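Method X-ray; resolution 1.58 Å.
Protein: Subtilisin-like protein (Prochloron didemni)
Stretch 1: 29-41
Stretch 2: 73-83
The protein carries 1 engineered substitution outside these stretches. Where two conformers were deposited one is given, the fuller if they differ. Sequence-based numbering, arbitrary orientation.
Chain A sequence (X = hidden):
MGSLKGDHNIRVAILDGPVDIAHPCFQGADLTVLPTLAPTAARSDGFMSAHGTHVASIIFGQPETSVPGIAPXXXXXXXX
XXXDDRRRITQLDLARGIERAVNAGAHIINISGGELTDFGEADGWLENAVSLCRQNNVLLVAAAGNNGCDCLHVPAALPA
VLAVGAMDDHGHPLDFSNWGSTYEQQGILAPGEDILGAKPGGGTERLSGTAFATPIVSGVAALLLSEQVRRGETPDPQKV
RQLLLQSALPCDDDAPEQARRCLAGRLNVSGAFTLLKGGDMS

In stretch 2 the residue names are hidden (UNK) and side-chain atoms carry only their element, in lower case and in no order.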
# COMPACT_ATOMS: atom_id res chain seq x y z
N ALA A 29 4.20 -14.99 10.24
CA ALA A 29 3.31 -14.41 9.22
C ALA A 29 2.74 -15.51 8.32
O ALA A 29 3.39 -16.54 8.09
CB ALA A 29 4.05 -13.37 8.39
N ASP A 30 1.52 -15.29 7.82
CA ASP A 30 0.91 -16.17 6.83
C ASP A 30 1.07 -15.52 5.46
O ASP A 30 0.26 -14.67 5.08
CB ASP A 30 -0.57 -16.42 7.13
CG ASP A 30 -1.20 -17.45 6.18
OD1 ASP A 30 -0.59 -17.76 5.15
OD2 ASP A 30 -2.30 -17.95 6.48
N LEU A 31 2.11 -15.90 4.73
CA LEU A 31 2.44 -15.32 3.43
C LEU A 31 2.41 -16.39 2.35
O LEU A 31 2.90 -17.51 2.56
CB LEU A 31 3.83 -14.70 3.46
CG LEU A 31 4.03 -13.62 4.51
CD1 LEU A 31 5.45 -13.08 4.45
CD2 LEU A 31 3.01 -12.51 4.33
N THR A 32 1.83 -16.06 1.20
CA THR A 32 1.84 -16.95 0.06
C THR A 32 2.44 -16.20 -1.11
O THR A 32 2.03 -15.08 -1.38
CB THR A 32 0.42 -17.41 -0.34
OG1 THR A 32 -0.23 -18.02 0.80
CG2 THR A 32 0.49 -18.42 -1.49
N VAL A 33 3.43 -16.80 -1.75
CA VAL A 33 4.04 -16.20 -2.93
C VAL A 33 3.32 -16.73 -4.17
O VAL A 33 3.12 -17.95 -4.32
CB VAL A 33 5.53 -16.55 -2.99
CG1 VAL A 33 6.14 -16.01 -4.28
CG2 VAL A 33 6.25 -16.00 -1.77
N LEU A 34 2.92 -15.79 -5.03
CA LEU A 34 2.19 -16.07 -6.25
C LEU A 34 3.07 -15.69 -7.44
O LEU A 34 3.09 -14.54 -7.88
CB LEU A 34 0.88 -15.28 -6.30
CG LEU A 34 -0.13 -15.57 -5.19
CD1 LEU A 34 -1.34 -14.65 -5.33
CD2 LEU A 34 -0.57 -17.02 -5.20
N PRO A 35 3.84 -16.66 -7.96
CA PRO A 35 4.71 -16.35 -9.07
C PRO A 35 3.92 -15.86 -10.26
O PRO A 35 2.91 -16.46 -10.64
CB PRO A 35 5.40 -17.68 -9.39
CG PRO A 35 5.22 -18.52 -8.18
CD PRO A 35 3.94 -18.07 -7.54
N THR A 36 4.36 -14.76 -10.82
CA THR A 36 3.73 -14.26 -12.01
C THR A 36 4.88 -14.37 -12.99
O THR A 36 5.42 -15.47 -13.11
CB THR A 36 3.03 -12.94 -11.68
OG1 THR A 36 2.13 -13.22 -10.60
CG2 THR A 36 2.22 -12.43 -12.86
N LEU A 37 5.32 -13.32 -13.66
CA LEU A 37 6.36 -13.52 -14.68
C LEU A 37 7.76 -13.14 -14.18
O LEU A 37 8.76 -13.70 -14.67
CB LEU A 37 5.99 -12.80 -15.98
CG LEU A 37 5.00 -13.61 -16.84
CD1 LEU A 37 4.68 -12.89 -18.14
CD2 LEU A 37 5.54 -15.01 -17.13
N ALA A 38 7.83 -12.23 -13.22
CA ALA A 38 9.11 -11.80 -12.63
C ALA A 38 9.66 -12.86 -11.65
O ALA A 38 8.89 -13.64 -11.05
CB ALA A 38 8.96 -10.46 -11.92
N PRO A 39 10.99 -12.88 -11.45
CA PRO A 39 11.56 -13.76 -10.42
C PRO A 39 10.95 -13.52 -9.03
O PRO A 39 10.60 -12.39 -8.68
CB PRO A 39 13.05 -13.40 -10.43
CG PRO A 39 13.29 -12.89 -11.81
CD PRO A 39 12.04 -12.14 -12.18
N THR A 40 10.81 -14.59 -8.26
CA THR A 40 10.29 -14.49 -6.90
C THR A 40 11.38 -14.59 -5.82
O THR A 40 11.13 -14.23 -4.66
CB THR A 40 9.23 -15.58 -6.64
OG1 THR A 40 9.84 -16.86 -6.80
CG2 THR A 40 8.07 -15.44 -7.63
N ALA A 41 12.56 -15.07 -6.20
CA ALA A 41 13.66 -15.26 -5.25
C ALA A 41 14.28 -13.92 -4.85
O ALA A 41 14.65 -13.12 -5.71
CB ALA A 41 14.73 -16.18 -5.83
N UNK A 73 -1.52 -10.23 11.43
CA UNK A 73 -2.37 -11.42 11.36
C UNK A 73 -3.17 -11.55 10.06
O UNK A 73 -3.83 -12.56 9.85
c UNK A 73 -2.57 -11.85 13.83
c UNK A 73 -3.31 -11.47 12.56
o UNK A 73 -4.70 -12.29 14.82
n UNK A 73 -2.95 -12.04 16.20
c UNK A 73 -3.50 -12.08 14.99
N UNK A 74 -3.11 -10.55 9.19
CA UNK A 74 -3.81 -10.67 7.92
C UNK A 74 -3.04 -11.65 7.03
O UNK A 74 -1.85 -11.87 7.24
c UNK A 74 -3.95 -9.31 7.24
s UNK A 74 -5.11 -8.21 8.09
N UNK A 75 -3.72 -12.21 6.04
CA UNK A 75 -3.05 -13.08 5.06
C UNK A 75 -2.39 -12.25 3.97
O UNK A 75 -3.02 -11.35 3.40
c UNK A 75 -4.48 -17.05 1.96
c UNK A 75 -4.87 -16.38 4.33
n UNK A 75 -4.03 -16.63 3.14
n UNK A 75 -3.61 -17.23 0.97
c UNK A 75 -4.26 -15.32 5.23
n UNK A 75 -5.77 -17.28 1.74
c UNK A 75 -4.06 -14.03 4.44
N UNK A 76 -1.11 -12.52 3.72
CA UNK A 76 -0.33 -11.78 2.73
C UNK A 76 -0.20 -12.56 1.44
O UNK A 76 0.08 -13.77 1.46
N UNK A 77 -0.44 -11.87 0.33
CA UNK A 77 -0.25 -12.43 -1.01
C UNK A 77 0.91 -11.67 -1.64
O UNK A 77 0.82 -10.45 -1.92
c UNK A 77 -3.96 -12.59 -2.20
c UNK A 77 -2.79 -12.94 -1.30
c UNK A 77 -2.63 -14.45 -1.14
c UNK A 77 -1.52 -12.31 -1.86
N UNK A 78 2.03 -12.36 -1.82
CA UNK A 78 3.21 -11.71 -2.37
C UNK A 78 3.23 -11.96 -3.88
O UNK A 78 3.29 -13.11 -4.32
c UNK A 78 5.71 -11.52 -2.35
c UNK A 78 4.51 -12.15 -0.22
c UNK A 78 4.52 -12.24 -1.75
c UNK A 78 4.04 -10.85 0.36
N UNK A 79 3.19 -10.88 -4.66
CA UNK A 79 3.09 -10.97 -6.12
C UNK A 79 4.23 -10.15 -6.71
O UNK A 79 4.08 -8.96 -7.00
c UNK A 79 1.71 -10.46 -6.64
c UNK A 79 0.57 -11.16 -5.90
c UNK A 79 1.57 -10.69 -8.15
N UNK A 80 5.41 -10.78 -6.85
CA UNK A 80 6.54 -9.97 -7.30
C UNK A 80 6.40 -9.55 -8.76
O UNK A 80 6.16 -10.38 -9.66
c UNK A 80 7.76 -10.87 -7.04
c UNK A 80 7.29 -11.89 -6.08
c UNK A 80 5.84 -12.12 -6.43
N UNK A 81 6.49 -8.24 -8.97
CA UNK A 81 6.39 -7.63 -10.29
C UNK A 81 7.63 -6.81 -10.60
O UNK A 81 8.01 -6.72 -11.76
c UNK A 81 3.87 -7.60 -10.35
c UNK A 81 5.06 -5.66 -9.36
c UNK A 81 5.13 -6.75 -10.44
c UNK A 81 4.08 -4.54 -9.66
N UNK A 82 8.25 -6.22 -9.58
CA UNK A 82 9.47 -5.43 -9.79
C UNK A 82 10.66 -6.39 -9.79
O UNK A 82 10.63 -7.41 -9.11
c UNK A 82 9.69 -4.36 -8.70
c UNK A 82 8.35 -2.83 -7.23
c UNK A 82 8.54 -3.40 -8.50
c UNK A 82 7.32 -1.94 -7.00
c UNK A 82 6.46 -1.60 -8.04
c UNK A 82 7.71 -3.01 -9.54
c UNK A 82 6.66 -2.11 -9.30
N UNK A 83 11.70 -6.06 -10.54
CA UNK A 83 12.81 -7.00 -10.73
C UNK A 83 14.14 -6.41 -10.32
O UNK A 83 14.41 -5.23 -10.52
o UNK A 83 13.04 -6.34 -13.08
c UNK A 83 12.87 -7.45 -12.20
O HOH W 1 -1.05 -16.28 2.64
O HOH W 2 -0.07 -13.26 8.73
O HOH W 3 6.48 -13.13 -9.96
O HOH W 4 11.47 -10.01 -9.55

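Position 73 carries three side-chain carbons in a line, the third bonded to one oxygen and one nitrogen. Its CA-to-CB bond points away from stretch 1. That terminal amide on a two-carbon stem is glutamine, Gln 73.

Position 74 has one carbon followed by a sulfur, which identifies Cys 74. Its CA-to-CB bond also points away, but Cys 74 O lies 2.7 Å from water 2, within hydrogen-bonding geometry, and the same water accepts from Asp 30 N at 2.7 Å, bridging the stretches.

Position 75 shows three carbons, a nitrogen, and a carbon bearing two further nitrogens; the second carbon lies 3.5 Å from Asp 30 OD2. The terminal group is a guanidinium, hence Arg 75. Arg 75 NE lies 4.0 Å from Asp 30 OD2, a long salt bridge, and donates to water 1 at 3.0 Å. The same water hydrogen-bonds with Asp 30 OD1 at 2.9 Å. Thr 32 OG1 lies at the edge of the guanidinium, near its plane.

Position 76 has no side-chain atoms. A CB in ideal geometry would fall 2.5 Å from Leu 31 CD2, a clash, so Leu 31 occupies the space left by the absent side chain. The residue is Gly 76.

Position 77 has four carbons, forked at the second. The first of them, CB, lies 4.2 Å from Leu 34 CD1. The fork makes it Leu 77, which shares its face of the sheet with Thr 32, whose CB is 4.3 Å from Leu 77 CD2.

Position 78 also has four carbons, but forked at the first, with one arm two carbons long. It turns to the face bearing Leu 31 and Val 33, placing its CB 4.1 Å from Val 33 CG2. This is Ile 78, and Ile 78 CD1 is 4.4 Å from Leu 31 CD2.

Position 79 has one carbon carrying two others, one 4.0 Å from Leu 34 CD1 and the other 3.6 Å from Thr 36 OG1. The pattern is that of Val 79, and these atoms are its CG2 and CG1 respectively.

At position 80 three carbons close a ring onto the backbone N. The CA-to-CB bond points toward stretch 1: CB is 3.6 Å from Pro 39 O. The ring defines Pro 80, and Pro 80 CG is 4.0 Å from Thr 40 CG2.

Position 81 repeats the four-carbon pattern forked at the first, one arm two carbons long. Its CA-to-CB bond points away, while its backbone O lies 3.9 Å from Ala 38 CB. It is Ile 81.

Position 82 has one carbon and a six-carbon ring, Phe 82. Its backbone O and Pro 39 O accept from water 4 at 2.8 and 2.7 Å.

Position 83, one carbon and one oxygen, is Ser 83.

The contact works chiefly through a parallel ladder: Gly 76 N donates to Asp 30 O (2.9 Å), Thr 32 N to Gly 76 O (2.9 Å), Ile 78 N to Thr 32 O (2.8 Å) and Leu 34 N to Ile 78 O (2.8 Å). Beyond it, stretch 1 folds around Pro 80, and water 3 links Pro 80 O, Thr 36 N and Ala 38 O at 2.7–2.8 Å. Together the stretches bury 777 Å².

Stretch 2 (73-83) QCRGLIVPIFS
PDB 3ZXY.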